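Long-range contacts in putative sugar ABC transporter (Yersinia enterocolitica subsp. enterocolitica 8081, PDB 5ULB), which probably binds methylthioribose or a related sugar in the periplasm for an ABC transporter, and here holds both anomers of its 5-methylseleno analogue: residues 28-33 with 213-218; 45-49 with 328-332; 201-207 with 228-233. All coordinates share one frame; numbering follows the deposited sequence.

Contact 1: 28-33 with 213-218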
loop_
_atom_site.group_PDB
_atom_site.type_symbol
_atom_site.label_atom_id
_atom_site.label_comp_id
_atom_site.label_asym_id
_atom_site.label_seq_id
_atom_site.Cartn_x
_atom_site.Cartn_y
_atom_site.Cartn_z
ATOM N N LEU A 28 3.866 9.939 -1.958
ATOM C CA LEU A 28 4.170 9.255 -3.174
ATOM C C LEU A 28 3.562 10.013 -4.332
ATOM O O LEU A 28 2.899 11.051 -4.122
ATOM C CB LEU A 28 3.720 7.765 -3.146
ATOM C CG LEU A 28 4.415 6.869 -2.113
ATOM C CD1 LEU A 28 3.742 5.531 -2.118
ATOM C CD2 LEU A 28 5.870 6.696 -2.499
ATOM N N GLY A 29 3.788 9.534 -5.545
ATOM C CA GLY A 29 3.096 9.987 -6.731
ATOM C C GLY A 29 1.899 9.138 -7.068
ATOM O O GLY A 29 1.336 8.453 -6.208
ATOM N N SER A 30 1.479 9.159 -8.332
ATOM C CA SER A 30 0.256 8.507 -8.766
ATOM C C SER A 30 0.450 7.097 -9.281
ATOM O O SER A 30 -0.146 6.720 -10.302
ATOM C CB SER A 30 -0.491 9.418 -9.738
ATOM O OG SER A 30 0.347 9.729 -10.850
ATOM N N ASP A 31 1.216 6.311 -8.578
ATOM C CA ASP A 31 1.322 4.884 -8.874
ATOM C C ASP A 31 -0.029 4.194 -8.619
ATOM O O ASP A 31 -0.907 4.744 -7.973
ATOM C CB ASP A 31 2.419 4.282 -8.010
ATOM C CG ASP A 31 2.150 4.407 -6.543
ATOM O OD1 ASP A 31 2.399 5.515 -5.996
ATOM O OD2 ASP A 31 1.603 3.449 -5.929
ATOM N N ASP A 32 -0.192 2.964 -9.091
ATOM C CA ASP A 32 -1.441 2.259 -8.960
ATOM C C ASP A 32 -1.824 1.987 -7.486
ATOM O O ASP A 32 -3.031 2.006 -7.152
ATOM C CB ASP A 32 -1.442 0.949 -9.691
ATOM C CG ASP A 32 -1.359 1.085 -11.204
ATOM O OD1 ASP A 32 -1.534 2.202 -11.736
ATOM O OD2 ASP A 32 -1.243 -0.027 -11.850
ATOM N N ASN A 33 -0.828 1.696 -6.652
ATOM C CA ASN A 33 -1.155 1.436 -5.245
ATOM C C ASN A 33 -1.756 2.686 -4.618
ATOM O O ASN A 33 -2.762 2.627 -3.942
ATOM C CB ASN A 33 0.126 0.992 -4.507
ATOM C CG ASN A 33 -0.174 0.488 -3.104
ATOM O OD1 ASN A 33 -0.055 1.227 -2.144
ATOM N ND2 ASN A 33 -0.425 -0.856 -3.038
ATOM N N TRP A 213 7.360 -3.569 -4.543
ATOM C CA TRP A 213 6.240 -2.672 -4.800
ATOM C C TRP A 213 5.810 -2.923 -6.232
ATOM O O TRP A 213 6.673 -3.012 -7.102
ATOM C CB TRP A 213 6.678 -1.206 -4.675
ATOM C CG TRP A 213 5.763 -0.081 -5.031
ATOM C CD1 TRP A 213 4.427 0.009 -5.054
ATOM C CD2 TRP A 213 6.261 1.276 -5.205
ATOM N NE1 TRP A 213 4.031 1.350 -5.309
ATOM C CE2 TRP A 213 5.144 2.125 -5.384
ATOM C CE3 TRP A 213 7.539 1.797 -5.352
ATOM C CZ2 TRP A 213 5.341 3.503 -5.601
ATOM C CZ3 TRP A 213 7.705 3.176 -5.526
ATOM C CH2 TRP A 213 6.568 3.972 -5.665
ATOM N N ASP A 214 4.543 -3.057 -6.496
ATOM C CA ASP A 214 4.136 -3.450 -7.844
ATOM C C ASP A 214 4.407 -2.359 -8.891
ATOM O O ASP A 214 4.478 -2.687 -10.081
ATOM C CB ASP A 214 2.710 -3.948 -7.976
ATOM C CG ASP A 214 1.591 -2.962 -7.646
ATOM O OD1 ASP A 214 1.904 -1.916 -7.077
ATOM O OD2 ASP A 214 0.423 -3.349 -8.027
ATOM N N ALA A 215 4.634 -1.089 -8.463
ATOM C CA ALA A 215 5.109 -0.107 -9.440
ATOM C C ALA A 215 6.421 -0.500 -10.021
ATOM O O ALA A 215 6.675 -0.296 -11.228
ATOM C CB ALA A 215 5.189 1.279 -8.766
ATOM N N PHE A 216 7.323 -1.031 -9.215
ATOM C CA PHE A 216 8.566 -1.565 -9.706
ATOM C C PHE A 216 8.333 -2.802 -10.561
ATOM O O PHE A 216 8.912 -2.889 -11.661
ATOM C CB PHE A 216 9.521 -1.943 -8.544
ATOM C CG PHE A 216 9.990 -0.824 -7.644
ATOM C CD1 PHE A 216 10.266 0.445 -8.116
ATOM C CD2 PHE A 216 10.219 -1.048 -6.279
ATOM C CE1 PHE A 216 10.781 1.419 -7.284
ATOM C CE2 PHE A 216 10.720 -0.091 -5.449
ATOM C CZ PHE A 216 11.004 1.141 -5.962
ATOM N N THR A 217 7.541 -3.738 -10.106
ATOM C CA THR A 217 7.367 -4.975 -10.817
ATOM C C THR A 217 6.744 -4.719 -12.186
ATOM O O THR A 217 7.136 -5.385 -13.143
ATOM C CB THR A 217 6.487 -5.917 -10.010
ATOM O OG1 THR A 217 6.995 -5.954 -8.663
ATOM C CG2 THR A 217 6.494 -7.318 -10.593
ATOM N N GLN A 218 5.830 -3.739 -12.293
ATOM C CA GLN A 218 5.295 -3.422 -13.601
ATOM C C GLN A 218 6.384 -3.006 -14.565
ATOM O O GLN A 218 6.332 -3.367 -15.776
ATOM C CB GLN A 218 4.256 -2.317 -13.444
ATOM C CG GLN A 218 2.948 -2.737 -12.815
ATOM C CD GLN A 218 2.130 -1.595 -12.243
ATOM O OE1 GLN A 218 2.523 -0.384 -12.366
ATOM N NE2 GLN A 218 1.037 -1.929 -11.586
HETATM O O HOH W 1 2.034 1.600 -10.496
HETATM O O HOH W 2 1.703 0.718 -7.754
HETATM O O HOH W 3 -0.932 -1.710 -5.738
#
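The wall of the sugar pocket, in the cleft of a periplasmic binding protein, is built here from both lobes: L28, N33 and W213 all touch the bound 5-methylseleno-ribose, and W213 also meets D31. The D31 carboxylate stands nearly upright to the indole, the two planes 81° apart, with CG 3.4 Å from W213 CZ2. W213 NE1 gives D31 OD2 a weak hydrogen bond of 3.3 Å. D31 is the N-cap of helix 32-48, and its OD1 is bonded to T34. With W213 CG anti to the backbone N (chi1 173°), the indole lies over the start of its own helix, where A215 CB sits 3.5 Å above the ring plane, and turns its NE1/CZ2 edge to D31. L28 CD2 adds an apolar touch 4.2 Å from W213 CH2.

Farther from the sugar, Q218 NE2 donates to D32 OD2 at 3.0 Å, arriving from above the carboxylate plane; Q218 NE2 also bonds D243 OD1, and D32 OD2 also bonds S240 OG. Water bridges also link the segments: one runs from N33 N to D214 OD1, the water lying 2.7 Å from that oxygen, and another from D32 N to Q218 OE1. The starts of helices 32-48 and 214-226 thus face each other, with R26 of strand 21-26 bonded to N33; helix 186-200 packs on A215, F216 and Q218, and Q242 of helix 241-248 touches D32 and Q218.

Contact 2: 45-49 with 328-332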
loop_
_atom_site.group_PDB
_atom_site.type_symbol
_atom_site.label_atom_id
_atom_site.label_comp_id
_atom_site.label_asym_id
_atom_site.label_seq_id
_atom_site.Cartn_x
_atom_site.Cartn_y
_atom_site.Cartn_z
ATOM N N GLY A 45 -15.174 8.160 2.799
ATOM C CA GLY A 45 -15.635 9.417 3.235
ATOM C C GLY A 45 -16.941 9.898 2.665
ATOM O O GLY A 45 -17.816 10.416 3.376
ATOM N N LYS A 46 -17.120 9.662 1.353
ATOM C CA LYS A 46 -18.372 9.995 0.719
ATOM C C LYS A 46 -19.545 9.252 1.350
ATOM O O LYS A 46 -20.585 9.845 1.596
ATOM C CB LYS A 46 -18.287 9.667 -0.774
ATOM C CG LYS A 46 -19.480 10.035 -1.630
ATOM C CD LYS A 46 -19.306 9.809 -3.095
ATOM C CE LYS A 46 -20.603 10.113 -3.799
ATOM N NZ LYS A 46 -20.726 9.014 -4.814
ATOM N N LYS A 47 -19.322 7.956 1.686
ATOM C CA LYS A 47 -20.371 7.160 2.344
ATOM C C LYS A 47 -20.840 7.823 3.641
ATOM O O LYS A 47 -21.997 7.812 3.999
ATOM C CB LYS A 47 -19.861 5.741 2.573
ATOM C CG LYS A 47 -20.784 4.809 3.244
ATOM C CD LYS A 47 -20.160 3.471 3.689
ATOM C CE LYS A 47 -21.240 2.614 4.431
ATOM N NZ LYS A 47 -20.658 1.375 5.044
ATOM N N LEU A 48 -19.840 8.386 4.353
ATOM C CA LEU A 48 -20.113 8.958 5.693
ATOM C C LEU A 48 -20.491 10.414 5.651
ATOM O O LEU A 48 -20.804 11.027 6.632
ATOM C CB LEU A 48 -18.963 8.808 6.593
ATOM C CG LEU A 48 -18.526 7.351 6.877
ATOM C CD1 LEU A 48 -17.490 7.314 8.007
ATOM C CD2 LEU A 48 -19.698 6.510 7.361
ATOM N N GLY A 49 -20.526 11.005 4.467
ATOM C CA GLY A 49 -20.851 12.442 4.277
ATOM C C GLY A 49 -19.732 13.394 4.516
ATOM O O GLY A 49 -20.000 14.587 4.665
ATOM N N PHE A 328 -22.330 4.042 11.016
ATOM C CA PHE A 328 -21.901 4.307 9.619
ATOM C C PHE A 328 -23.074 4.104 8.691
ATOM O O PHE A 328 -23.199 4.861 7.729
ATOM C CB PHE A 328 -20.732 3.437 9.234
ATOM C CG PHE A 328 -19.399 3.758 9.908
ATOM C CD1 PHE A 328 -19.173 4.870 10.731
ATOM C CD2 PHE A 328 -18.307 2.936 9.646
ATOM C CE1 PHE A 328 -17.957 5.029 11.296
ATOM C CE2 PHE A 328 -17.071 3.135 10.233
ATOM C CZ PHE A 328 -16.902 4.190 11.081
ATOM N N ALA A 329 -23.905 3.055 8.916
ATOM C CA ALA A 329 -25.064 2.840 8.114
ATOM C C ALA A 329 -26.029 4.005 8.211
ATOM O O ALA A 329 -26.688 4.396 7.236
ATOM C CB ALA A 329 -25.746 1.522 8.423
ATOM N N THR A 330 -26.184 4.556 9.394
ATOM C CA THR A 330 -27.081 5.692 9.573
ATOM C C THR A 330 -26.596 6.851 8.735
ATOM O O THR A 330 -27.390 7.561 8.134
ATOM C CB THR A 330 -27.148 6.035 11.098
ATOM O OG1 THR A 330 -27.393 4.801 11.785
ATOM C CG2 THR A 330 -28.225 7.004 11.351
ATOM N N LEU A 331 -25.312 7.153 8.852
ATOM C CA LEU A 331 -24.684 8.229 8.049
ATOM C C LEU A 331 -24.820 7.993 6.598
ATOM O O LEU A 331 -25.129 8.954 5.864
ATOM C CB LEU A 331 -23.207 8.449 8.345
ATOM C CG LEU A 331 -23.003 9.248 9.536
ATOM C CD1 LEU A 331 -21.512 9.257 9.868
ATOM C CD2 LEU A 331 -23.433 10.667 9.351
ATOM N N ALA A 332 -24.694 6.761 6.139
ATOM C CA ALA A 332 -24.795 6.524 4.736
ATOM C C ALA A 332 -26.207 6.839 4.229
ATOM O O ALA A 332 -26.367 7.485 3.189
ATOM C CB ALA A 332 -24.398 5.105 4.386
#
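L48 and F328 make the central contact between two helices: the last turn of 32-48, which follows the first strand of the N-terminal α/β lobe in this periplasmic binding protein fold, and the C-terminal helix 327-335. L48 CD1 lies over one face of the F328 ring, 4.2 Å from its centroid and 18° off the ring normal, a CH-pi contact displaced toward the rim. The other methyl, CD2, reaches the root of the same side chain, 3.7 Å from F328 CB, and also packs against L331 CB. With L48 CG anti to the carbonyl carbon (chi1 -61°), the fork is carried across to the neighbouring helix.

L331 meets the backbone end of the same residue, with both of its methyls 3.8 Å from L48 O. On the more open flank, K47 runs out alongside A332: K47 CG is 3.8 Å from A332 CB, and the extended chain passes over that methyl, K47 CE lying 4.0 Å from A332 CB. No hydrogen bond joins the segments, so the fit rests on apolar packing and close backbone approach, the CA atoms of K47 and A332 being 5.1 Å apart.

Outside this shell, helix 262-278 packs against the same pair, L270 and A274 touching L48 while R271 and A274 touch F328. I9, from the N-terminal extension, packs on L331. A Schellman motif closes the first helix: G49 takes a positive phi, G49 N bonds back to K46 O, and G49 O accepts from Q19. Two residues before that glycine, the K47 carbonyl oxygen faces the other helix and receives a CA-H...O contact from A332 CA at 3.2 Å, with 146° at the hydrogen.

Contact 3: 201-207 with 228-233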
loop_
_atom_site.group_PDB
_atom_site.type_symbol
_atom_site.label_atom_id
_atom_site.label_comp_id
_atom_site.label_asym_id
_atom_site.label_seq_id
_atom_site.Cartn_x
_atom_site.Cartn_y
_atom_site.Cartn_z
ATOM N N TYR A 201 23.845 -8.986 -17.408
ATOM C CA TYR A 201 23.719 -10.404 -17.005
ATOM C C TYR A 201 22.817 -11.093 -18.021
ATOM O O TYR A 201 21.592 -11.125 -17.890
ATOM C CB TYR A 201 23.052 -10.414 -15.611
ATOM C CG TYR A 201 23.814 -9.822 -14.505
ATOM C CD1 TYR A 201 24.944 -10.452 -14.021
ATOM C CD2 TYR A 201 23.495 -8.594 -13.984
ATOM C CE1 TYR A 201 25.694 -9.860 -12.985
ATOM C CE2 TYR A 201 24.173 -8.036 -12.907
ATOM C CZ TYR A 201 25.305 -8.628 -12.475
ATOM O OH TYR A 201 26.000 -8.098 -11.387
ATOM N N PRO A 202 23.460 -11.535 -19.096
ATOM C CA PRO A 202 22.677 -12.174 -20.228
ATOM C C PRO A 202 21.927 -13.444 -19.813
ATOM O O PRO A 202 22.087 -13.990 -18.691
ATOM C CB PRO A 202 23.716 -12.462 -21.251
ATOM C CG PRO A 202 24.861 -11.575 -20.953
ATOM C CD PRO A 202 24.888 -11.490 -19.417
ATOM N N LYS A 203 21.092 -13.887 -20.715
ATOM C CA LYS A 203 20.204 -15.027 -20.515
ATOM C C LYS A 203 20.976 -16.192 -19.892
ATOM O O LYS A 203 22.033 -16.657 -20.349
ATOM C CB LYS A 203 19.496 -15.374 -21.874
ATOM C CG LYS A 203 18.456 -16.393 -21.798
ATOM C CD LYS A 203 17.750 -16.653 -23.083
ATOM C CE LYS A 203 17.156 -15.413 -23.745
ATOM N NZ LYS A 203 16.355 -15.916 -24.909
ATOM N N GLY A 204 20.463 -16.618 -18.725
ATOM C CA GLY A 204 21.097 -17.710 -17.897
ATOM C C GLY A 204 21.699 -17.173 -16.633
ATOM O O GLY A 204 21.984 -17.947 -15.702
ATOM N N LYS A 205 22.009 -15.871 -16.576
ATOM C CA LYS A 205 22.698 -15.300 -15.447
ATOM C C LYS A 205 21.783 -14.706 -14.392
ATOM O O LYS A 205 22.262 -14.354 -13.282
ATOM C CB LYS A 205 23.713 -14.265 -15.888
ATOM C CG LYS A 205 24.745 -14.694 -16.827
ATOM C CD LYS A 205 25.681 -15.634 -16.202
ATOM C CE LYS A 205 26.772 -16.061 -17.249
ATOM N NZ LYS A 205 27.698 -16.995 -16.636
ATOM N N ILE A 206 20.483 -14.597 -14.687
ATOM C CA ILE A 206 19.477 -14.121 -13.718
ATOM C C ILE A 206 18.364 -15.193 -13.732
ATOM O O ILE A 206 17.863 -15.566 -14.775
ATOM C CB ILE A 206 18.846 -12.727 -14.111
ATOM C CG1 ILE A 206 19.912 -11.689 -14.205
ATOM C CG2 ILE A 206 17.785 -12.374 -13.121
ATOM C CD1 ILE A 206 19.392 -10.416 -14.900
ATOM N N ASP A 207 17.966 -15.585 -12.523
ATOM C CA ASP A 207 16.837 -16.515 -12.389
ATOM C C ASP A 207 15.499 -15.879 -12.064
ATOM O O ASP A 207 14.442 -16.329 -12.557
ATOM C CB ASP A 207 17.182 -17.546 -11.286
ATOM C CG ASP A 207 18.423 -18.352 -11.637
ATOM O OD1 ASP A 207 18.368 -18.947 -12.715
ATOM O OD2 ASP A 207 19.453 -18.264 -10.915
ATOM N N GLY A 228 12.973 -9.658 -24.376
ATOM C CA GLY A 228 12.979 -11.139 -24.627
ATOM C C GLY A 228 13.602 -11.934 -23.513
ATOM O O GLY A 228 14.300 -12.925 -23.750
ATOM N N ARG A 229 13.338 -11.532 -22.276
ATOM C CA ARG A 229 13.913 -12.150 -21.074
ATOM C C ARG A 229 12.859 -12.747 -20.144
ATOM O O ARG A 229 13.068 -12.736 -18.926
ATOM C CB ARG A 229 14.828 -11.201 -20.360
ATOM C CG ARG A 229 16.052 -10.817 -21.199
ATOM C CD ARG A 229 17.028 -11.947 -21.438
ATOM N NE ARG A 229 17.634 -12.437 -20.181
ATOM C CZ ARG A 229 18.675 -11.873 -19.572
ATOM N NH1 ARG A 229 19.222 -10.783 -20.028
ATOM N NH2 ARG A 229 19.159 -12.364 -18.416
ATOM N N THR A 230 11.792 -13.266 -20.709
ATOM C CA THR A 230 10.706 -13.802 -19.912
ATOM C C THR A 230 10.991 -15.193 -19.296
ATOM O O THR A 230 10.146 -15.701 -18.564
ATOM C CB THR A 230 9.385 -13.837 -20.663
ATOM O OG1 THR A 230 9.446 -14.661 -21.779
ATOM C CG2 THR A 230 8.869 -12.439 -21.024
ATOM N N GLU A 231 12.191 -15.718 -19.494
ATOM C CA GLU A 231 12.604 -16.869 -18.692
ATOM C C GLU A 231 12.808 -16.491 -17.219
ATOM O O GLU A 231 12.802 -17.391 -16.394
ATOM C CB GLU A 231 13.896 -17.498 -19.262
ATOM C CG GLU A 231 15.225 -16.782 -18.996
ATOM C CD GLU A 231 15.505 -15.452 -19.729
ATOM O OE1 GLU A 231 14.765 -15.133 -20.687
ATOM O OE2 GLU A 231 16.437 -14.753 -19.258
ATOM N N ILE A 232 13.043 -15.217 -16.940
ATOM C CA ILE A 232 13.171 -14.714 -15.550
ATOM C C ILE A 232 11.843 -14.627 -14.963
ATOM O O ILE A 232 10.935 -14.021 -15.484
ATOM C CB ILE A 232 13.893 -13.335 -15.589
ATOM C CG1 ILE A 232 15.259 -13.448 -16.220
ATOM C CG2 ILE A 232 13.894 -12.731 -14.216
ATOM C CD1 ILE A 232 15.937 -12.081 -16.471
ATOM N N LYS A 233 11.671 -15.178 -13.729
ATOM C CA LYS A 233 10.400 -15.167 -13.040
ATOM C C LYS A 233 10.259 -14.014 -12.049
ATOM O O LYS A 233 11.229 -13.667 -11.388
ATOM C CB LYS A 233 10.188 -16.534 -12.355
ATOM C CG LYS A 233 10.151 -17.689 -13.375
ATOM C CD LYS A 233 9.296 -17.411 -14.653
ATOM C CE LYS A 233 9.349 -18.534 -15.698
ATOM N NZ LYS A 233 8.925 -18.122 -17.125
HETATM O O HOH W 4 15.379 -13.559 -26.089
HETATM O O HOH W 5 13.573 -16.043 -22.919
HETATM O O HOH W 6 18.319 -15.066 -17.450
HETATM O O HOH W 7 14.153 -18.415 -14.214
#
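A polar, partly buried loop-to-loop contact joins two helix-to-strand connections at the far end of one lobe, with R229 reaching from the second loop into the first. Its NH1 and NH2 both grip one acceptor, Y201 O; the NH2 bond is the shorter at 2.8 Å and lies in the carbonyl plane. NH1 has a further partner in L198 O. NE donates, in the guanidinium plane, to the syn lone pair of E231 OE2, a nearly straight salt bridge (2.8 Å, 171°), so bonds from NE, NH1 and NH2 fix the group's rotation. K203 N lies 3.3 Å above its plane, over the centre.

Both loops are consecutive α-to-β connections of the lobe's α/β layer: a type II turn P202-K205 leads to strand 208-211, a type I turn R229-I232 to strand 233-237. Where the parallel strands begin, K233 N donates to D207 O at 3.2 Å. Next to the arginine, I206 CB meets I232 CD1 at 3.8 Å, with L198 touching both isoleucines. One water knits the polar layer together, accepting from G204 N and R229 NH2 and donating to I206 O and to E231 OE2 at 2.6 Å.

In the fold
Contacts 1 and 2 share helix 32-48, the first at its N-terminal end and the second at its last turn, with centres 30 Å apart. Contact 1 is buried near the centre of the fold, spans the cleft and combines acidic side chains, an indole and relaying waters beside the sugar. Contact 2, about 24 Å from the chain centre yet largely buried, is apolar and lacks cross-segment hydrogen bonds. Contact 3 is the most solvent-exposed, on the opposite side of the chain centre from contact 2, and relies on an arginine, backbone carbonyls and water. Helix 214-226 starts in contact 1 and leads into the second loop of contact 3.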